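Local coordinates for polycyclic ketone monooxygenase (Myceliophthora thermophila, PDB 5MQ6), which catalyses Baeyer-Villiger oxidation of ketones, polycyclic ones above all, inserting one oxygen atom beside the carbonyl to give esters or lactones with FAD as cofactor, at residues Ala216-Leu221 against Ala567-Thr572; His517-Asn522 against Ala631-Leu636; Glu560-Gly565 against Gly644-Phe649. All coordinates share one frame; numbering follows the deposited sequence.

Contact 1 (Ala216-Leu221 against Ala567-Thr572); sequences ARYVLL and ALVEVT
The phenol oxygen of Y218 and the backbone N of A567 share one acceptor: both are hydrogen-bonded to OE2 of E560, near the end of helix 541-562. Gathered at this carboxylate, the two residues also touch. Y218 OH stands 3.6 Å from A567 CB and 3.4 Å from A567 O, which lies oblique to the ring and makes no hydrogen bond with the phenol; the carbonyl is instead bound by ND2 of N526, which also binds R217 O. V569 approaches the ring edge near its plane, with CG2 3.9 Å from Y218 OH. The tyrosine reaches this far because CG is anti to its carbonyl carbon (chi1 -74°), carrying the ring from strand 218-221 across to strand 567-571. Strand 218-221 pairs in parallel with 78-84 in the FAD-binding sheet, and through the Y218 ring the contact sets strand 567-571 over a face of this sheet. A phenylalanine here, lacking the hydroxyl, would probably leave the buried E560 OE2 with the A567 amide but no phenol donor, and the ring without its tie to the helix. Two hydrogen bonds on one buried carboxylate oxygen would be expected to stabilise its charge and fix phenol and strand end together.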
loop_
_atom_site.group_PDB
_atom_site.type_symbol
_atom_site.label_atom_id
_atom_site.label_comp_id
_atom_site.label_asym_id
_atom_site.label_seq_id
_atom_site.Cartn_x
_atom_site.Cartn_y
_atom_site.Cartn_z
ATOM N N ALA A 216 0.730 -24.934 -10.540
ATOM C CA ALA A 216 0.096 -24.095 -11.564
ATOM C C ALA A 216 0.987 -23.861 -12.742
ATOM O O ALA A 216 2.187 -23.810 -12.571
ATOM C CB ALA A 216 -0.298 -22.739 -10.969
ATOM N N ARG A 217 0.407 -23.525 -13.886
ATOM C CA ARG A 217 1.227 -23.149 -15.080
ATOM C C ARG A 217 1.768 -21.742 -14.919
ATOM O O ARG A 217 2.861 -21.476 -15.280
ATOM C CB ARG A 217 0.327 -23.200 -16.347
ATOM C CG ARG A 217 -0.158 -24.624 -16.624
ATOM C CD ARG A 217 -1.008 -24.535 -17.882
ATOM N NE ARG A 217 -1.510 -25.779 -18.299
ATOM C CZ ARG A 217 -2.325 -25.980 -19.311
ATOM N NH1 ARG A 217 -2.686 -24.990 -20.100
ATOM N NH2 ARG A 217 -2.693 -27.224 -19.568
ATOM N N TYR A 218 0.959 -20.847 -14.368
ATOM C CA TYR A 218 1.297 -19.484 -14.124
ATOM C C TYR A 218 1.046 -19.093 -12.672
ATOM O O TYR A 218 -0.020 -19.519 -12.074
ATOM C CB TYR A 218 0.360 -18.636 -14.959
ATOM C CG TYR A 218 0.579 -18.570 -16.434
ATOM C CD1 TYR A 218 1.489 -17.663 -17.012
ATOM C CD2 TYR A 218 -0.178 -19.362 -17.312
ATOM C CE1 TYR A 218 1.617 -17.520 -18.394
ATOM C CE2 TYR A 218 -0.023 -19.228 -18.673
ATOM C CZ TYR A 218 0.835 -18.325 -19.207
ATOM O OH TYR A 218 0.902 -18.307 -20.598
ATOM N N VAL A 219 1.931 -18.251 -12.147
ATOM C CA VAL A 219 1.687 -17.653 -10.833
ATOM C C VAL A 219 1.650 -16.151 -10.989
ATOM O O VAL A 219 2.535 -15.578 -11.488
ATOM C CB VAL A 219 2.746 -18.048 -9.797
ATOM C CG1 VAL A 219 2.616 -17.254 -8.467
ATOM C CG2 VAL A 219 2.725 -19.548 -9.555
ATOM N N LEU A 220 0.578 -15.535 -10.544
ATOM C CA LEU A 220 0.383 -14.082 -10.602
ATOM C C LEU A 220 0.381 -13.527 -9.139
ATOM O O LEU A 220 -0.528 -13.826 -8.360
ATOM C CB LEU A 220 -0.966 -13.873 -11.227
ATOM C CG LEU A 220 -1.172 -14.073 -12.714
ATOM C CD1 LEU A 220 -0.106 -14.602 -13.544
ATOM C CD2 LEU A 220 -2.576 -14.241 -13.152
ATOM N N LEU A 221 1.342 -12.706 -8.782
ATOM C CA LEU A 221 1.366 -12.164 -7.420
ATOM C C LEU A 221 0.607 -10.840 -7.364
ATOM O O LEU A 221 0.925 -9.901 -8.088
ATOM C CB LEU A 221 2.771 -11.946 -6.954
ATOM C CG LEU A 221 3.687 -13.137 -7.013
ATOM C CD1 LEU A 221 5.024 -12.646 -6.526
ATOM C CD2 LEU A 221 3.305 -14.413 -6.294
ATOM N N ALA A 567 1.232 -21.578 -23.061
ATOM C CA ALA A 567 2.535 -20.907 -23.241
ATOM C C ALA A 567 3.461 -20.959 -22.098
ATOM O O ALA A 567 3.062 -20.962 -20.880
ATOM C CB ALA A 567 2.312 -19.458 -23.697
ATOM N N LEU A 568 4.729 -20.910 -22.490
ATOM C CA LEU A 568 5.790 -20.648 -21.591
ATOM C C LEU A 568 6.359 -19.301 -21.986
ATOM O O LEU A 568 6.906 -19.193 -23.071
ATOM C CB LEU A 568 6.820 -21.776 -21.704
ATOM C CG LEU A 568 7.987 -21.668 -20.733
ATOM C CD1 LEU A 568 7.498 -21.832 -19.291
ATOM C CD2 LEU A 568 9.058 -22.675 -21.063
ATOM N N VAL A 569 6.322 -18.328 -21.063
ATOM C CA VAL A 569 6.619 -16.967 -21.336
ATOM C C VAL A 569 7.652 -16.496 -20.379
ATOM O O VAL A 569 7.401 -16.489 -19.163
ATOM C CB VAL A 569 5.373 -16.088 -21.039
ATOM C CG1 VAL A 569 5.676 -14.654 -21.411
ATOM C CG2 VAL A 569 4.212 -16.565 -21.830
ATOM N N GLU A 570 8.785 -16.006 -20.893
ATOM C CA GLU A 570 9.937 -15.679 -20.028
ATOM C C GLU A 570 10.673 -14.514 -20.599
ATOM O O GLU A 570 11.094 -14.566 -21.751
ATOM C CB GLU A 570 10.942 -16.843 -19.933
ATOM C CG GLU A 570 11.921 -16.608 -18.807
ATOM C CD GLU A 570 12.893 -17.735 -18.542
ATOM O OE1 GLU A 570 12.771 -18.792 -19.149
ATOM O OE2 GLU A 570 13.787 -17.548 -17.721
ATOM N N VAL A 571 10.767 -13.433 -19.841
ATOM C CA VAL A 571 11.563 -12.282 -20.321
ATOM C C VAL A 571 13.074 -12.694 -20.472
ATOM O O VAL A 571 13.622 -13.482 -19.648
ATOM C CB VAL A 571 11.453 -11.048 -19.436
ATOM C CG1 VAL A 571 12.032 -11.241 -18.046
ATOM C CG2 VAL A 571 12.125 -9.818 -20.097
ATOM N N THR A 572 13.723 -12.138 -21.470
ATOM C CA THR A 572 15.169 -12.428 -21.602
ATOM C C THR A 572 16.046 -11.556 -20.659
ATOM O O THR A 572 15.650 -10.482 -20.224
ATOM C CB THR A 572 15.641 -12.208 -23.034
ATOM O OG1 THR A 572 15.424 -10.860 -23.368
ATOM C CG2 THR A 572 14.846 -13.074 -24.032
#

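Contact 2 (His517-Asn522 against Ala631-Leu636)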
loop_
_atom_site.group_PDB
_atom_site.type_symbol
_atom_site.label_atom_id
_atom_site.label_comp_id
_atom_site.label_asym_id
_atom_site.label_seq_id
_atom_site.Cartn_x
_atom_site.Cartn_y
_atom_site.Cartn_z
ATOM N N HIS A 517 9.295 -3.972 -17.419
ATOM C CA HIS A 517 8.080 -3.191 -17.080
ATOM C C HIS A 517 7.597 -3.299 -15.645
ATOM O O HIS A 517 6.436 -2.945 -15.308
ATOM C CB HIS A 517 6.966 -3.544 -18.081
ATOM C CG HIS A 517 7.325 -3.324 -19.523
ATOM N ND1 HIS A 517 6.730 -4.033 -20.557
ATOM C CD2 HIS A 517 8.130 -2.430 -20.124
ATOM C CE1 HIS A 517 7.180 -3.589 -21.709
ATOM N NE2 HIS A 517 7.977 -2.577 -21.476
ATOM N N GLY A 518 8.461 -3.816 -14.795
ATOM C CA GLY A 518 8.174 -4.099 -13.385
ATOM C C GLY A 518 7.374 -5.352 -13.081
ATOM O O GLY A 518 7.035 -5.602 -11.901
ATOM N N VAL A 519 7.113 -6.182 -14.074
ATOM C CA VAL A 519 6.136 -7.261 -13.828
ATOM C C VAL A 519 6.628 -8.690 -13.941
ATOM O O VAL A 519 5.877 -9.648 -13.616
ATOM C CB VAL A 519 4.909 -7.135 -14.778
ATOM C CG1 VAL A 519 4.203 -5.803 -14.548
ATOM C CG2 VAL A 519 5.296 -7.274 -16.201
ATOM N N CYS A 520 7.849 -8.861 -14.434
ATOM C CA CYS A 520 8.450 -10.237 -14.555
ATOM C C CYS A 520 9.968 -10.124 -14.549
ATOM O O CYS A 520 10.513 -9.021 -14.730
ATOM C CB CYS A 520 7.951 -10.896 -15.838
ATOM S SG CYS A 520 8.491 -9.974 -17.305
ATOM N N SER A 521 10.655 -11.255 -14.396
ATOM C CA SER A 521 12.122 -11.360 -14.294
ATOM C C SER A 521 12.641 -12.671 -14.983
ATOM O O SER A 521 12.001 -13.789 -14.935
ATOM C CB SER A 521 12.553 -11.387 -12.841
ATOM O OG SER A 521 13.897 -10.911 -12.673
ATOM N N ASN A 522 13.803 -12.517 -15.589
ATOM C CA ASN A 522 14.475 -13.602 -16.266
ATOM C C ASN A 522 14.879 -14.685 -15.308
ATOM O O ASN A 522 15.432 -14.411 -14.222
ATOM C CB ASN A 522 15.696 -13.111 -17.050
ATOM C CG ASN A 522 16.416 -14.253 -17.712
ATOM O OD1 ASN A 522 17.376 -14.664 -17.161
ATOM N ND2 ASN A 522 15.840 -14.879 -18.792
ATOM N N ALA A 631 0.439 7.943 -16.399
ATOM C CA ALA A 631 -0.149 8.011 -17.750
ATOM C C ALA A 631 0.887 7.642 -18.796
ATOM O O ALA A 631 0.589 6.939 -19.776
ATOM C CB ALA A 631 -0.692 9.450 -18.082
ATOM N N SER A 632 2.099 8.192 -18.609
ATOM C CA SER A 632 3.219 7.935 -19.528
ATOM C C SER A 632 3.636 6.418 -19.564
ATOM O O SER A 632 3.745 5.836 -20.615
ATOM C CB SER A 632 4.400 8.788 -19.109
ATOM O OG SER A 632 5.520 8.509 -19.945
ATOM N N TYR A 633 3.816 5.798 -18.417
ATOM C CA TYR A 633 4.040 4.370 -18.314
ATOM C C TYR A 633 2.913 3.538 -19.034
ATOM O O TYR A 633 3.181 2.611 -19.874
ATOM C CB TYR A 633 4.182 4.039 -16.821
ATOM C CG TYR A 633 4.249 2.577 -16.448
ATOM C CD1 TYR A 633 5.269 1.782 -16.919
ATOM C CD2 TYR A 633 3.286 2.006 -15.605
ATOM C CE1 TYR A 633 5.393 0.459 -16.534
ATOM C CE2 TYR A 633 3.338 0.684 -15.197
ATOM C CZ TYR A 633 4.395 -0.111 -15.686
ATOM O OH TYR A 633 4.490 -1.410 -15.317
ATOM N N MET A 634 1.666 3.898 -18.708
ATOM C CA MET A 634 0.508 3.263 -19.335
ATOM C C MET A 634 0.543 3.300 -20.844
ATOM O O MET A 634 0.249 2.286 -21.501
ATOM C CB MET A 634 -0.780 3.932 -18.864
ATOM C CG MET A 634 -2.085 3.390 -19.420
ATOM S SD MET A 634 -3.458 4.434 -18.847
ATOM C CE MET A 634 -3.164 5.748 -20.038
ATOM N N LYS A 635 0.760 4.495 -21.374
ATOM C CA LYS A 635 0.857 4.677 -22.829
ATOM C C LYS A 635 2.017 3.809 -23.416
ATOM O O LYS A 635 1.882 3.188 -24.460
ATOM C CB LYS A 635 1.014 6.168 -23.180
ATOM C CG LYS A 635 1.507 6.451 -24.610
ATOM C CD LYS A 635 0.524 6.047 -25.730
ATOM C CE LYS A 635 0.241 7.197 -26.720
ATOM N NZ LYS A 635 -1.154 7.138 -27.261
ATOM N N LEU A 636 3.143 3.795 -22.738
ATOM C CA LEU A 636 4.298 2.981 -23.144
ATOM C C LEU A 636 3.905 1.492 -23.259
ATOM O O LEU A 636 4.248 0.861 -24.205
ATOM C CB LEU A 636 5.455 3.177 -22.169
ATOM C CG LEU A 636 6.774 2.387 -22.471
ATOM C CD1 LEU A 636 7.931 3.036 -21.768
ATOM C CD2 LEU A 636 6.720 0.987 -21.914
#
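Y633 and L636, one turn apart on helix 630-641, face the loop at H517 in a helix-on-loop contact within the FAD-binding monooxygenase fold. The tyrosine carries the polar part. Its CG is anti to the backbone N (chi1 173°), which extends the ring away from the helix so that OH donates a hydrogen bond to H517 O. The separation of Y633 OH and H517 O, 2.5 Å, is very short, and its exact value deserves caution. The acceptor lies in the plane of the phenol at its edge, so the ring addresses the loop through its hydroxyl end and not through a face. P531, S535, S536 and L626 pack around the same side chain.

H517 has positive phi, as does G518 after it, and this turn of the chain presents the carbonyl to the helix. The imidazole leaves in a different direction, with CG anti to the carbonyl carbon (chi1 -57°), and enters an aromatic cluster: W579 and Y640 meet it edge-to-face, while the ring of H551 meets it with the planes at about 65°. The side chain of V519 is about 12 Å from the bound FAD. From the helix, L636 comes obliquely to the imidazole and makes a van der Waals contact with its NE2/CD2 side: methyl CD2 of L636 sits 3.8 Å from H517 NE2 and 4.1 Å from H517 CD2.

Contact 3 (Glu560-Gly565 against Gly644-Phe649); sequences EDRVDG and GSLKGF
A single nitrogen, NH1 of R562, serves two successive backbone carbonyls of the loop 644-649. The bond from R562 NH1 to G644 O measures 2.9 Å, with an N-H...O angle of 138°; the second, from R562 NH1 to S645 O at 3.1 Å, is weak. Each oxygen takes its own N-H, but the two lie closer together as seen from NH1 than its hydrogens do, so both bonds are bent. S645 O lies in the guanidinium plane at its edge, whereas G644 O is tilted 25° out of it, although the donor meets G644 O in the carbonyl plane, on a lone pair. A water extends the bridge: R562 NH2 donates to it over 3.1 Å, and it gives a weak bond back to S645 O.

The arginine chain bends at chi3 (54°), which turns the guanidinium onto the loop and brings CD within 3.4 Å of G644 O. Buried L646 adds its CB, obliquely to the guanidinium, 4.2 Å from R562 NH1, while its side chain packs on V555, T558 and A559 of helix 541-562. R562 is otherwise exposed, so this is a surface link between a helix end and a loop that offers two successive carbonyl oxygens to one guanidinium group, G644 O pointing towards it and S645 O met from the side. S645 OG is hydrogen-bonded to OD1 of D643.

The helix ends in a Schellman motif, with D564 at the C-prime position, G565 N bonded to E560 O and D564 N to D561 O. The loop, in turn, enters strand 649-653 through a type II beta turn from L646 to F649; the strands that follow the two turns, 567-571 and 649-653, pair as an antiparallel two-stranded sheet.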
loop_
_atom_site.group_PDB
_atom_site.type_symbol
_atom_site.label_atom_id
_atom_site.label_comp_id
_atom_site.label_asym_id
_atom_site.label_seq_id
_atom_site.Cartn_x
_atom_site.Cartn_y
_atom_site.Cartn_z
ATOM N N GLU A 560 -0.531 -16.809 -25.160
ATOM C CA GLU A 560 -1.408 -17.997 -25.273
ATOM C C GLU A 560 -1.939 -18.075 -26.722
ATOM O O GLU A 560 -1.994 -19.138 -27.293
ATOM C CB GLU A 560 -2.614 -17.931 -24.284
ATOM C CG GLU A 560 -2.189 -18.118 -22.812
ATOM C CD GLU A 560 -1.771 -19.591 -22.534
ATOM O OE1 GLU A 560 -2.550 -20.543 -22.821
ATOM O OE2 GLU A 560 -0.647 -19.827 -22.072
ATOM N N ASP A 561 -2.347 -16.936 -27.279
ATOM C CA ASP A 561 -2.892 -16.932 -28.614
ATOM C C ASP A 561 -1.790 -17.316 -29.635
ATOM O O ASP A 561 -2.025 -18.083 -30.546
ATOM C CB ASP A 561 -3.435 -15.611 -29.007
ATOM C CG ASP A 561 -4.796 -15.277 -28.382
ATOM O OD1 ASP A 561 -5.561 -16.154 -27.903
ATOM O OD2 ASP A 561 -5.130 -14.071 -28.417
ATOM N N ARG A 562 -0.605 -16.803 -29.475
ATOM C CA ARG A 562 0.470 -17.139 -30.382
ATOM C C ARG A 562 0.862 -18.605 -30.414
ATOM O O ARG A 562 1.146 -19.116 -31.503
ATOM C CB ARG A 562 1.672 -16.263 -30.147
ATOM C CG ARG A 562 1.491 -14.863 -30.718
ATOM C CD ARG A 562 2.656 -13.982 -30.432
ATOM N NE ARG A 562 3.940 -14.554 -30.874
ATOM C CZ ARG A 562 5.094 -13.936 -30.738
ATOM N NH1 ARG A 562 5.189 -12.757 -30.157
ATOM N NH2 ARG A 562 6.173 -14.505 -31.156
ATOM N N VAL A 563 0.854 -19.306 -29.261
ATOM C CA VAL A 563 1.123 -20.773 -29.263
ATOM C C VAL A 563 -0.108 -21.669 -29.356
ATOM O O VAL A 563 -0.031 -22.920 -29.198
ATOM C CB VAL A 563 1.904 -21.112 -28.001
ATOM C CG1 VAL A 563 3.164 -20.263 -27.918
ATOM C CG2 VAL A 563 1.040 -20.989 -26.724
ATOM N N ASP A 564 -1.262 -21.068 -29.584
ATOM C CA ASP A 564 -2.544 -21.758 -29.515
ATOM C C ASP A 564 -2.763 -22.587 -28.212
ATOM O O ASP A 564 -3.126 -23.782 -28.221
ATOM C CB ASP A 564 -2.758 -22.663 -30.740
ATOM C CG ASP A 564 -4.144 -23.163 -30.838
ATOM O OD1 ASP A 564 -5.119 -22.555 -30.312
ATOM O OD2 ASP A 564 -4.284 -24.217 -31.436
ATOM N N GLY A 565 -2.610 -21.878 -27.115
ATOM C CA GLY A 565 -2.890 -22.381 -25.759
ATOM C C GLY A 565 -1.625 -23.030 -25.178
ATOM O O GLY A 565 -0.913 -23.819 -25.850
ATOM N N GLY A 644 1.568 -7.463 -30.890
ATOM C CA GLY A 644 1.680 -8.848 -30.486
ATOM C C GLY A 644 3.086 -9.394 -30.500
ATOM O O GLY A 644 3.256 -10.625 -30.220
ATOM N N SER A 645 4.108 -8.546 -30.796
ATOM C CA SER A 645 5.493 -9.065 -30.894
ATOM C C SER A 645 6.082 -9.487 -29.540
ATOM O O SER A 645 6.982 -10.302 -29.476
ATOM C CB SER A 645 6.418 -8.074 -31.597
ATOM O OG SER A 645 6.472 -6.825 -30.920
ATOM N N LEU A 646 5.627 -8.871 -28.441
ATOM C CA LEU A 646 6.148 -9.170 -27.140
ATOM C C LEU A 646 7.656 -9.112 -27.087
ATOM O O LEU A 646 8.364 -10.034 -26.670
ATOM C CB LEU A 646 5.607 -10.493 -26.654
ATOM C CG LEU A 646 4.128 -10.619 -26.344
ATOM C CD1 LEU A 646 3.883 -12.051 -25.792
ATOM C CD2 LEU A 646 3.513 -9.615 -25.376
ATOM N N LYS A 647 8.159 -7.995 -27.532
ATOM C CA LYS A 647 9.582 -7.829 -27.757
ATOM C C LYS A 647 10.315 -8.055 -26.468
ATOM O O LYS A 647 9.888 -7.528 -25.455
ATOM C CB LYS A 647 9.871 -6.408 -28.277
ATOM C CG LYS A 647 11.377 -6.230 -28.488
ATOM C CD LYS A 647 11.772 -4.887 -29.164
ATOM C CE LYS A 647 13.287 -4.739 -29.301
ATOM N NZ LYS A 647 13.704 -3.293 -29.273
ATOM N N GLY A 648 11.423 -8.795 -26.508
ATOM C CA GLY A 648 12.083 -9.147 -25.275
ATOM C C GLY A 648 11.557 -10.378 -24.493
ATOM O O GLY A 648 12.184 -10.805 -23.525
ATOM N N PHE A 649 10.445 -11.000 -24.913
ATOM C CA PHE A 649 10.045 -12.282 -24.305
ATOM C C PHE A 649 10.438 -13.476 -25.169
ATOM O O PHE A 649 10.293 -13.478 -26.377
ATOM C CB PHE A 649 8.545 -12.357 -24.078
ATOM C CG PHE A 649 8.042 -11.566 -22.921
ATOM C CD1 PHE A 649 8.034 -12.105 -21.634
ATOM C CD2 PHE A 649 7.561 -10.309 -23.104
ATOM C CE1 PHE A 649 7.547 -11.349 -20.549
ATOM C CE2 PHE A 649 7.077 -9.523 -22.021
ATOM C CZ PHE A 649 7.068 -10.078 -20.728
HETATM O O HOH W 1 8.770 -13.000 -30.593
#

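From the N terminus, the first halves come in the order 216-221, 517-522, 560-565, and the second halves follow in the same order, 567-572, 631-636, 644-649. Every pair of contacts therefore crosses and none nests. Contact 1 closes the longest loop, 345 residues, and returns the C-terminal part to the FAD-binding sheet; contact 2 closes 108, tying the loop before strand 527-529 to the body of helix 630-641, and contact 3 closes 78, tying the C-terminal end of helix 541-562 to the loop before strand 649-653. N522 ND2 of contact 2 is probably hydrogen-bonded to V571 O of contact 1 (2.8 Å), and C520 SG lies 3.6 Å from F649 CE1 of contact 3.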